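Long-range contacts in glutamate tRNA ligase (Elizabethkingia meningoseptica, PDB 6BRL), which probably catalyses the ATP-dependent attachment of glutamate to its cognate tRNA, as a class I aminoacyl-tRNA synthetase: residues R49-D54 with Y90-R95; V226-E231 with P251-L256; K424-P429 with V470-R475. One frame throughout, in Å; residues are numbered along the deposited sequence.

Contact 1 of 3, residues R49-D54 with Y90-R95. With GLU (glutamic acid), chain B.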
loop_
_atom_site.group_PDB
_atom_site.type_symbol
_atom_site.label_atom_id
_atom_site.label_comp_id
_atom_site.label_asym_id
_atom_site.label_seq_id
_atom_site.Cartn_x
_atom_site.Cartn_y
_atom_site.Cartn_z
ATOM N N ARG A 49 -3.488 -12.447 -12.118
ATOM C CA ARG A 49 -2.626 -13.115 -13.092
ATOM C C ARG A 49 -1.180 -12.732 -12.800
ATOM O O ARG A 49 -0.856 -11.540 -12.685
ATOM C CB ARG A 49 -3.005 -12.731 -14.546
ATOM C CG ARG A 49 -2.140 -13.489 -15.634
ATOM C CD ARG A 49 -2.640 -13.222 -17.081
ATOM N NE ARG A 49 -2.433 -11.834 -17.516
ATOM C CZ ARG A 49 -3.376 -11.070 -18.078
ATOM N NH1 ARG A 49 -4.604 -11.550 -18.311
ATOM N NH2 ARG A 49 -3.089 -9.834 -18.459
ATOM N N ILE A 50 -0.318 -13.723 -12.635
ATOM C CA ILE A 50 1.084 -13.450 -12.300
ATOM C C ILE A 50 1.875 -13.346 -13.601
ATOM O O ILE A 50 1.951 -14.317 -14.364
ATOM C CB ILE A 50 1.667 -14.535 -11.383
ATOM C CG1 ILE A 50 1.017 -14.469 -10.011
ATOM C CG2 ILE A 50 3.181 -14.318 -11.181
ATOM C CD1 ILE A 50 1.380 -13.198 -9.237
ATOM N N GLU A 51 2.512 -12.186 -13.830
ATOM C CA GLU A 51 3.071 -11.843 -15.151
ATOM C C GLU A 51 4.578 -12.076 -15.114
ATOM O O GLU A 51 5.395 -11.164 -14.981
ATOM C CB GLU A 51 2.679 -10.426 -15.546
ATOM C CG GLU A 51 1.157 -10.437 -15.806
ATOM C CD GLU A 51 0.694 -9.652 -17.022
ATOM O OE1 GLU A 51 1.428 -8.806 -17.546
ATOM O OE2 GLU A 51 -0.456 -9.842 -17.441
ATOM N N ASP A 52 4.944 -13.344 -15.189
ATOM C CA ASP A 52 6.315 -13.746 -14.889
ATOM C C ASP A 52 7.024 -14.229 -16.152
ATOM O O ASP A 52 7.714 -15.247 -16.130
ATOM C CB ASP A 52 6.337 -14.823 -13.798
ATOM C CG ASP A 52 5.542 -16.088 -14.190
ATOM O OD1 ASP A 52 4.690 -16.010 -15.080
ATOM O OD2 ASP A 52 5.781 -17.173 -13.635
ATOM N N THR A 53 6.825 -13.534 -17.281
ATOM C CA THR A 53 7.471 -13.962 -18.523
ATOM C C THR A 53 8.946 -13.576 -18.585
ATOM O O THR A 53 9.701 -14.192 -19.345
ATOM C CB THR A 53 6.765 -13.377 -19.758
ATOM O OG1 THR A 53 6.750 -11.946 -19.677
ATOM C CG2 THR A 53 5.322 -13.903 -19.915
ATOM N N ASP A 54 9.377 -12.580 -17.814
ATOM C CA ASP A 54 10.774 -12.127 -17.830
ATOM C C ASP A 54 11.506 -12.768 -16.658
ATOM O O ASP A 54 11.534 -12.238 -15.546
ATOM C CB ASP A 54 10.862 -10.613 -17.778
ATOM C CG ASP A 54 12.281 -10.109 -17.997
ATOM O OD1 ASP A 54 13.238 -10.903 -17.807
ATOM O OD2 ASP A 54 12.442 -8.923 -18.342
ATOM N N TYR A 90 -2.800 -19.514 -14.107
ATOM C CA TYR A 90 -2.818 -18.069 -13.935
ATOM C C TYR A 90 -1.427 -17.455 -13.799
ATOM O O TYR A 90 -1.320 -16.253 -13.530
ATOM C CB TYR A 90 -3.713 -17.682 -12.740
ATOM C CG TYR A 90 -5.188 -17.869 -13.066
ATOM C CD1 TYR A 90 -5.812 -19.088 -12.829
ATOM C CD2 TYR A 90 -5.935 -16.848 -13.657
ATOM C CE1 TYR A 90 -7.172 -19.296 -13.150
ATOM C CE2 TYR A 90 -7.318 -17.042 -13.974
ATOM C CZ TYR A 90 -7.915 -18.273 -13.720
ATOM O OH TYR A 90 -9.244 -18.515 -14.018
ATOM N N ARG A 91 -0.367 -18.237 -13.983
ATOM C CA ARG A 91 0.990 -17.711 -14.174
ATOM C C ARG A 91 1.321 -17.761 -15.663
ATOM O O ARG A 91 1.182 -18.809 -16.288
ATOM C CB ARG A 91 2.020 -18.547 -13.422
ATOM C CG ARG A 91 1.787 -18.661 -11.945
ATOM C CD ARG A 91 3.046 -19.242 -11.239
ATOM N NE ARG A 91 2.783 -19.321 -9.803
ATOM C CZ ARG A 91 2.277 -20.388 -9.192
ATOM N NH1 ARG A 91 2.024 -21.503 -9.876
ATOM N NH2 ARG A 91 2.031 -20.355 -7.895
ATOM N N GLN A 92 1.828 -16.666 -16.209
ATOM C CA GLN A 92 2.112 -16.648 -17.637
ATOM C C GLN A 92 3.255 -17.592 -18.015
ATOM O O GLN A 92 3.270 -18.126 -19.134
ATOM C CB GLN A 92 2.409 -15.212 -18.076
ATOM C CG GLN A 92 1.165 -14.248 -17.932
ATOM C CD GLN A 92 1.450 -12.885 -18.552
ATOM O OE1 GLN A 92 2.515 -12.329 -18.321
ATOM N NE2 GLN A 92 0.514 -12.359 -19.342
ATOM N N SER A 93 4.196 -17.841 -17.101
ATOM C CA SER A 93 5.245 -18.808 -17.403
ATOM C C SER A 93 4.684 -20.200 -17.698
ATOM O O SER A 93 5.371 -21.021 -18.318
ATOM C CB SER A 93 6.255 -18.905 -16.240
ATOM O OG SER A 93 5.601 -19.358 -15.063
ATOM N N GLU A 94 3.462 -20.494 -17.260
ATOM C CA GLU A 94 2.865 -21.817 -17.449
ATOM C C GLU A 94 1.931 -21.881 -18.666
ATOM O O GLU A 94 1.243 -22.889 -18.859
ATOM C CB GLU A 94 2.132 -22.228 -16.162
ATOM C CG GLU A 94 3.085 -22.286 -14.945
ATOM C CD GLU A 94 2.373 -22.580 -13.642
ATOM O OE1 GLU A 94 1.168 -22.880 -13.679
ATOM O OE2 GLU A 94 3.016 -22.501 -12.577
ATOM N N ARG A 95 1.924 -20.848 -19.506
ATOM C CA ARG A 95 0.972 -20.701 -20.606
ATOM C C ARG A 95 1.651 -20.751 -21.975
ATOM O O ARG A 95 1.079 -20.272 -22.960
ATOM C CB ARG A 95 0.192 -19.382 -20.437
ATOM C CG ARG A 95 -0.724 -19.396 -19.203
ATOM C CD ARG A 95 -1.391 -18.067 -18.967
ATOM N NE ARG A 95 -2.424 -17.720 -19.936
ATOM C CZ ARG A 95 -3.675 -18.184 -19.934
ATOM N NH1 ARG A 95 -4.069 -19.109 -19.049
ATOM N NH2 ARG A 95 -4.531 -17.739 -20.864
HETATM N N GLU B . 2.678 -6.876 -15.689
HETATM C CA GLU B . 2.186 -5.498 -15.831
HETATM C C GLU B . 2.572 -4.614 -14.617
HETATM O O GLU B . 2.372 -3.380 -14.600
HETATM C CB GLU B . 0.665 -5.503 -16.031
HETATM C CG GLU B . 0.109 -4.245 -16.671
HETATM C CD GLU B . -1.343 -4.417 -17.080
HETATM O OE1 GLU B . -1.598 -4.572 -18.320
HETATM O OE2 GLU B . -2.201 -4.422 -16.150
HETATM O OXT GLU B . 3.118 -5.130 -13.623
HETATM O O HOH W 1 4.370 -10.503 -19.419
#
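Gln92 lays its amide against the carboxylate of Glu51, the two flat groups stacked with their planes 19° apart. OE1 of Gln92 reaches back to CA of Glu51 at 3.3 Å, while NE2 lies near the carboxylate but turns its hydrogen bond elsewhere, to Asp217 on helix 210-220. The CG of Gln92 stands anti to its carbonyl carbon (chi1 -65°) and the chain beyond is extended, which carries the amide over Glu51. A water bridges the pair of segments, donating to Gln92 OE1 and lying 2.8 Å from Thr53 OG1.

Around this stack the carboxylate is gripped from its own segment. Arg49 approaches side-on, and both its NE and its NH2 meet Glu51 OE2, NE at 2.8 Å; the acceptor sits within the guanidinium plane. Asp218 takes a second salt bridge from Arg49 NH2. The other oxygen, Glu51 OE1, accepts from the amino group of the bound glutamate (N to OE1 3.0 Å) and from Asn214.

Further out, backbone and side chain hold the two loops in parallel alignment. Ile50 N donates to Tyr90 O at 2.9 Å and Gln92 N to Ile50 O at 3.0 Å, a single bridge between Ile50 and Arg91. Asp52 then clasps Ser93: OD1 takes the backbone N at 2.8 Å and OD2 takes OG at 2.6 Å, both on the syn side but about 30° out of the carboxylate plane. The two oxygens of Glu51 thus have separate tasks: Arg49 fixes OE2, OE1 is set toward the ligand's amino group, and the stacked Gln92 amide limits the carboxylate's rotation.

Contact 2 of 3, residues V226-E231 with P251-L256. With GLU (glutamic acid), chain B.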
loop_
_atom_site.group_PDB
_atom_site.type_symbol
_atom_site.label_atom_id
_atom_site.label_comp_id
_atom_site.label_asym_id
_atom_site.label_seq_id
_atom_site.Cartn_x
_atom_site.Cartn_y
_atom_site.Cartn_z
ATOM N N VAL A 226 -9.609 -3.208 -18.405
ATOM C CA VAL A 226 -8.203 -3.217 -18.022
ATOM C C VAL A 226 -7.956 -1.919 -17.269
ATOM O O VAL A 226 -8.055 -0.828 -17.844
ATOM C CB VAL A 226 -7.281 -3.326 -19.243
ATOM C CG1 VAL A 226 -5.804 -3.158 -18.851
ATOM C CG2 VAL A 226 -7.521 -4.683 -20.013
ATOM N N ILE A 227 -7.647 -2.025 -15.984
ATOM C CA ILE A 227 -7.354 -0.860 -15.138
ATOM C C ILE A 227 -5.886 -0.954 -14.737
ATOM O O ILE A 227 -5.482 -1.923 -14.085
ATOM C CB ILE A 227 -8.269 -0.826 -13.902
ATOM C CG1 ILE A 227 -9.742 -0.818 -14.312
ATOM C CG2 ILE A 227 -7.897 0.352 -12.915
ATOM C CD1 ILE A 227 -10.678 -1.179 -13.155
ATOM N N ARG A 228 -5.083 0.030 -15.127
ATOM C CA ARG A 228 -3.655 -0.021 -14.835
ATOM C C ARG A 228 -3.112 1.398 -14.750
ATOM O O ARG A 228 -3.830 2.374 -15.008
ATOM C CB ARG A 228 -2.907 -0.838 -15.894
ATOM C CG ARG A 228 -3.075 -0.258 -17.262
ATOM C CD ARG A 228 -2.612 -1.281 -18.305
ATOM N NE ARG A 228 -2.615 -0.692 -19.644
ATOM C CZ ARG A 228 -2.542 -1.416 -20.761
ATOM N NH1 ARG A 228 -2.477 -2.751 -20.673
ATOM N NH2 ARG A 228 -2.528 -0.819 -21.954
ATOM N N GLY A 229 -1.830 1.510 -14.378
ATOM C CA GLY A 229 -1.207 2.820 -14.242
ATOM C C GLY A 229 -0.897 3.481 -15.584
ATOM O O GLY A 229 -0.689 2.837 -16.634
ATOM N N GLU A 230 -0.786 4.806 -15.526
ATOM C CA GLU A 230 -0.497 5.603 -16.719
ATOM C C GLU A 230 0.864 5.311 -17.335
ATOM O O GLU A 230 1.111 5.737 -18.462
ATOM C CB GLU A 230 -0.574 7.092 -16.393
ATOM C CG GLU A 230 0.494 7.566 -15.406
ATOM C CD GLU A 230 0.500 9.083 -15.224
ATOM O OE1 GLU A 230 0.208 9.802 -16.186
ATOM O OE2 GLU A 230 0.802 9.564 -14.119
ATOM N N GLU A 231 1.765 4.603 -16.656
ATOM C CA GLU A 231 3.013 4.274 -17.349
ATOM C C GLU A 231 2.770 3.430 -18.606
ATOM O O GLU A 231 3.603 3.426 -19.515
ATOM C CB GLU A 231 3.977 3.559 -16.385
ATOM C CG GLU A 231 3.556 2.146 -15.997
ATOM C CD GLU A 231 2.632 2.091 -14.776
ATOM O OE1 GLU A 231 2.058 3.150 -14.387
ATOM O OE2 GLU A 231 2.488 0.971 -14.217
ATOM N N PRO A 251 -10.723 -4.822 -24.896
ATOM C CA PRO A 251 -11.495 -4.428 -23.717
ATOM C C PRO A 251 -11.528 -2.925 -23.576
ATOM O O PRO A 251 -10.877 -2.221 -24.357
ATOM C CB PRO A 251 -10.714 -5.058 -22.556
ATOM C CG PRO A 251 -9.324 -5.171 -23.061
ATOM C CD PRO A 251 -9.394 -5.377 -24.539
ATOM N N GLU A 252 -12.239 -2.427 -22.565
ATOM C CA GLU A 252 -12.147 -1.014 -22.197
ATOM C C GLU A 252 -10.898 -0.814 -21.337
ATOM O O GLU A 252 -10.426 -1.755 -20.707
ATOM C CB GLU A 252 -13.425 -0.576 -21.454
ATOM C CG GLU A 252 -14.678 -0.673 -22.376
ATOM C CD GLU A 252 -15.879 -0.044 -21.719
ATOM O OE1 GLU A 252 -15.793 1.148 -21.371
ATOM O OE2 GLU A 252 -16.872 -0.756 -21.489
ATOM N N PHE A 253 -10.345 0.410 -21.344
ATOM C CA PHE A 253 -9.142 0.746 -20.578
ATOM C C PHE A 253 -9.410 1.916 -19.644
ATOM O O PHE A 253 -10.166 2.837 -19.986
ATOM C CB PHE A 253 -7.954 1.112 -21.490
ATOM C CG PHE A 253 -7.474 -0.049 -22.349
ATOM C CD1 PHE A 253 -8.113 -0.366 -23.563
ATOM C CD2 PHE A 253 -6.402 -0.821 -21.933
ATOM C CE1 PHE A 253 -7.657 -1.441 -24.347
ATOM C CE2 PHE A 253 -5.943 -1.901 -22.684
ATOM C CZ PHE A 253 -6.566 -2.214 -23.898
ATOM N N ALA A 254 -8.757 1.883 -18.469
ATOM C CA ALA A 254 -8.761 3.010 -17.525
ATOM C C ALA A 254 -7.347 3.185 -16.996
ATOM O O ALA A 254 -6.811 2.258 -16.385
ATOM C CB ALA A 254 -9.714 2.764 -16.353
ATOM N N HIS A 255 -6.719 4.338 -17.233
ATOM C CA HIS A 255 -5.317 4.507 -16.834
ATOM C C HIS A 255 -5.239 5.462 -15.653
ATOM O O HIS A 255 -5.634 6.620 -15.784
ATOM C CB HIS A 255 -4.459 5.014 -17.996
ATOM C CG HIS A 255 -4.096 3.927 -18.969
ATOM N ND1 HIS A 255 -4.977 3.470 -19.933
ATOM C CD2 HIS A 255 -2.991 3.143 -19.062
ATOM C CE1 HIS A 255 -4.411 2.476 -20.603
ATOM N NE2 HIS A 255 -3.209 2.247 -20.087
ATOM N N LEU A 256 -4.679 4.989 -14.529
ATOM C CA LEU A 256 -4.601 5.758 -13.282
ATOM C C LEU A 256 -3.331 6.605 -13.230
ATOM O O LEU A 256 -2.235 6.105 -13.502
ATOM C CB LEU A 256 -4.628 4.798 -12.089
ATOM C CG LEU A 256 -5.853 3.858 -12.042
ATOM C CD1 LEU A 256 -5.675 2.713 -11.006
ATOM C CD2 LEU A 256 -7.049 4.726 -11.675
HETATM N N GLU B . 2.678 -6.876 -15.689
HETATM C CA GLU B . 2.186 -5.498 -15.831
HETATM C C GLU B . 2.572 -4.614 -14.617
HETATM O O GLU B . 2.372 -3.380 -14.600
HETATM C CB GLU B . 0.665 -5.503 -16.031
HETATM C CG GLU B . 0.109 -4.245 -16.671
HETATM C CD GLU B . -1.343 -4.417 -17.080
HETATM O OE1 GLU B . -1.598 -4.572 -18.320
HETATM O OE2 GLU B . -2.201 -4.422 -16.150
HETATM O OXT GLU B . 3.118 -5.130 -13.623
#
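Arg228 and His255 lie side by side and point the same way from neighbouring parallel strands, their guanidinium and imidazole planes turned 66° apart. The distance from Arg228 NE to His255 NE2 is 3.0 Å, and the imidazole is anchored at its other nitrogen, ND1, by Asp183. Phe253 comes at the same guanidinium from another direction: its CE2 rests over one face, 3.7 Å from Arg228 NH2, with the ring inclined 50° to the guanidinium plane. The arginine chain, extended from CG to NE, leaves the strand with CG between its backbone N and carbonyl carbon (chi1 60°). That course takes CD past the ligand's carboxylate and lets NH1 donate to OE1 of the bound glutamate at 3.1 Å. His239 accepts from NH2.

Val226 shares this face, lying alongside Phe253 with CB 3.8 Å from CD2 of the ring, while its CG2 meets Pro251 CG at 3.6 Å. On the reverse face Ile227 CG2 touches Leu256 CD1 at 3.8 Å, and Ala254 approaches Ile227 CG1; helix 26-41 packs against Ile227 and Leu256.

Between these two faces, five backbone bonds join the segments. Val226 N to Glu252 O is nearly straight, and Glu230 N closes the series on Leu256 O at 2.8 Å. Together strand 225-229, helix 236-246 and strand 252-256 form a beta-alpha-beta unit of parallel strands, the building block of the nucleotide-binding fold of class I synthetases, here with the glutamate-binding Arg228 projecting from one strand into the pocket.

Contact 3 of 3, residues K424-P429 with V470-R475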
loop_
_atom_site.group_PDB
_atom_site.type_symbol
_atom_site.label_atom_id
_atom_site.label_comp_id
_atom_site.label_asym_id
_atom_site.label_seq_id
_atom_site.Cartn_x
_atom_site.Cartn_y
_atom_site.Cartn_z
ATOM N N LYS A 424 9.966 21.646 39.274
ATOM C CA LYS A 424 9.981 23.061 39.642
ATOM C C LYS A 424 8.590 23.677 39.520
ATOM O O LYS A 424 8.215 24.536 40.324
ATOM C CB LYS A 424 10.999 23.827 38.782
ATOM N N LYS A 425 7.813 23.255 38.517
ATOM C CA LYS A 425 6.450 23.759 38.359
ATOM C C LYS A 425 5.538 23.256 39.472
ATOM O O LYS A 425 4.870 24.053 40.144
ATOM C CB LYS A 425 5.901 23.347 36.990
ATOM C CG LYS A 425 4.467 23.788 36.695
ATOM C CD LYS A 425 4.288 25.301 36.806
ATOM C CE LYS A 425 3.330 25.847 35.737
ATOM N NZ LYS A 425 1.879 25.722 36.104
ATOM N N ALA A 426 5.538 21.940 39.717
ATOM C CA ALA A 426 4.500 21.271 40.505
ATOM C C ALA A 426 4.823 21.049 41.980
ATOM O O ALA A 426 3.903 20.739 42.749
ATOM C CB ALA A 426 4.192 19.909 39.891
ATOM N N TRP A 427 6.079 21.164 42.411
ATOM C CA TRP A 427 6.452 20.750 43.759
ATOM C C TRP A 427 7.169 21.880 44.473
ATOM O O TRP A 427 8.269 22.274 44.065
ATOM C CB TRP A 427 7.342 19.504 43.716
ATOM C CG TRP A 427 7.521 18.798 45.056
ATOM C CD1 TRP A 427 8.356 19.160 46.078
ATOM C CD2 TRP A 427 6.876 17.590 45.478
ATOM N NE1 TRP A 427 8.256 18.265 47.119
ATOM C CE2 TRP A 427 7.356 17.288 46.774
ATOM C CE3 TRP A 427 5.931 16.748 44.896
ATOM C CZ2 TRP A 427 6.923 16.165 47.491
ATOM C CZ3 TRP A 427 5.502 15.636 45.602
ATOM C CH2 TRP A 427 6.002 15.352 46.888
ATOM N N SER A 428 6.559 22.368 45.548
ATOM C CA SER A 428 6.975 23.500 46.362
ATOM C C SER A 428 7.372 23.026 47.755
ATOM O O SER A 428 7.106 21.880 48.130
ATOM C CB SER A 428 5.830 24.515 46.462
ATOM O OG SER A 428 4.915 24.144 47.484
ATOM N N PRO A 429 8.028 23.881 48.555
ATOM C CA PRO A 429 8.457 23.442 49.901
ATOM C C PRO A 429 7.338 22.993 50.823
ATOM O O PRO A 429 7.637 22.389 51.859
ATOM C CB PRO A 429 9.176 24.684 50.465
ATOM C CG PRO A 429 9.743 25.324 49.257
ATOM C CD PRO A 429 8.706 25.129 48.157
ATOM N N VAL A 470 -3.359 20.383 44.491
ATOM C CA VAL A 470 -3.211 18.984 44.865
ATOM C C VAL A 470 -2.970 18.118 43.643
ATOM O O VAL A 470 -2.104 17.239 43.670
ATOM C CB VAL A 470 -4.438 18.491 45.653
ATOM C CG1 VAL A 470 -4.245 17.035 46.075
ATOM C CG2 VAL A 470 -4.648 19.328 46.852
ATOM N N MET A 471 -3.735 18.349 42.568
ATOM C CA MET A 471 -3.670 17.465 41.413
ATOM C C MET A 471 -2.301 17.498 40.743
ATOM O O MET A 471 -1.843 16.477 40.214
ATOM C CB MET A 471 -4.753 17.833 40.396
ATOM C CG MET A 471 -6.171 17.513 40.826
ATOM S SD MET A 471 -6.421 15.765 41.212
ATOM C CE MET A 471 -8.226 15.825 41.327
ATOM N N MET A 472 -1.646 18.671 40.703
ATOM C CA MET A 472 -0.407 18.738 39.924
ATOM C C MET A 472 0.731 17.983 40.605
ATOM O O MET A 472 1.334 17.099 39.960
ATOM C CB MET A 472 -0.037 20.186 39.617
ATOM C CG MET A 472 0.947 20.294 38.440
ATOM S SD MET A 472 1.343 21.986 37.967
ATOM C CE MET A 472 -0.216 22.473 37.195
ATOM N N PRO A 473 1.056 18.228 41.880
ATOM C CA PRO A 473 2.076 17.382 42.524
ATOM C C PRO A 473 1.683 15.919 42.560
ATOM O O PRO A 473 2.560 15.048 42.495
ATOM C CB PRO A 473 2.204 17.985 43.936
ATOM C CG PRO A 473 0.939 18.775 44.147
ATOM C CD PRO A 473 0.591 19.302 42.783
ATOM N N LEU A 474 0.380 15.626 42.638
ATOM C CA LEU A 474 -0.075 14.247 42.643
ATOM C C LEU A 474 0.214 13.573 41.297
ATOM O O LEU A 474 0.741 12.449 41.248
ATOM C CB LEU A 474 -1.569 14.211 42.976
ATOM C CG LEU A 474 -2.251 12.861 43.205
ATOM C CD1 LEU A 474 -1.494 11.986 44.195
ATOM C CD2 LEU A 474 -3.660 13.106 43.699
ATOM N N ARG A 475 -0.135 14.243 40.186
ATOM C CA ARG A 475 0.214 13.696 38.874
ATOM C C ARG A 475 1.721 13.467 38.758
ATOM O O ARG A 475 2.162 12.396 38.326
ATOM C CB ARG A 475 -0.268 14.623 37.755
ATOM C CG ARG A 475 0.067 14.141 36.335
ATOM C CD ARG A 475 -0.344 15.224 35.314
ATOM N NE ARG A 475 -1.769 15.502 35.414
ATOM C CZ ARG A 475 -2.717 14.699 34.942
ATOM N NH1 ARG A 475 -2.393 13.560 34.321
ATOM N NH2 ARG A 475 -3.994 15.053 35.063
#
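Met472 meets the end of helix 420-426 from CG outward, and it can be followed atom by atom. Its CB sets out toward the opposite segment, with CG anti to the backbone N (chi1 -161°). CG is the first atom to touch, resting 3.6 Å from CB of Ala426. At the next step SD is near two atoms, Lys425 CG at 3.8 Å and Ala426 CB at 4.0 Å. The chain then bends at chi3 (-72°), which turns the methyl group CE to within 4.0 Å of Lys425 NZ. The two chains cross at a slant and touch at two points, Lys425 CG on SD and NZ near CE.

One residue on, Pro473 continues the packing. Its ring is set beside the last turn of the other helix, with CB 3.4 Å from Ala426 O and CD 3.6 Å from the same oxygen. CB also meets the indole of Trp427 at CE3, 4.0 Å away. The contact is therefore one of apolar and van der Waals packing. Since proline has no N-H to give to the preceding turn, helix 467-479 is kinked here.

Ala426 closes helix 420-426 and Trp427 is the first residue to depart from helical geometry, so the chain turns away just where it meets Pro473. Trp427 also packs on Met435 of helix 431-442 and on Ile507 and Leu510 of helix 496-510. Pro473 likewise reaches Thr431 and Met435, which places this junction of helices 420-426 and 467-479 against the helical bundle of the anticodon-binding domain.

Contacts 1 and 2 serve one site from two directions. Their centres are 20 Å apart and their nearest atoms about 7 Å, so they do not touch, yet both reach the bound glutamate: contact 1 holds its amino group, contact 2 its side-chain carboxylate, and Tyr210, Arg15, Ala17 and Trp232 supply further bonds. The ligand is thus read at both ends by elements of the catalytic domain. Contact 3 belongs elsewhere. Its centre lies 69 Å from that of contact 1 and 63 Å from that of contact 2, across the centre of the chain and in the anticodon-binding region, consistent with an elongated synthetase that keeps amino acid recognition far from its anticodon-binding end.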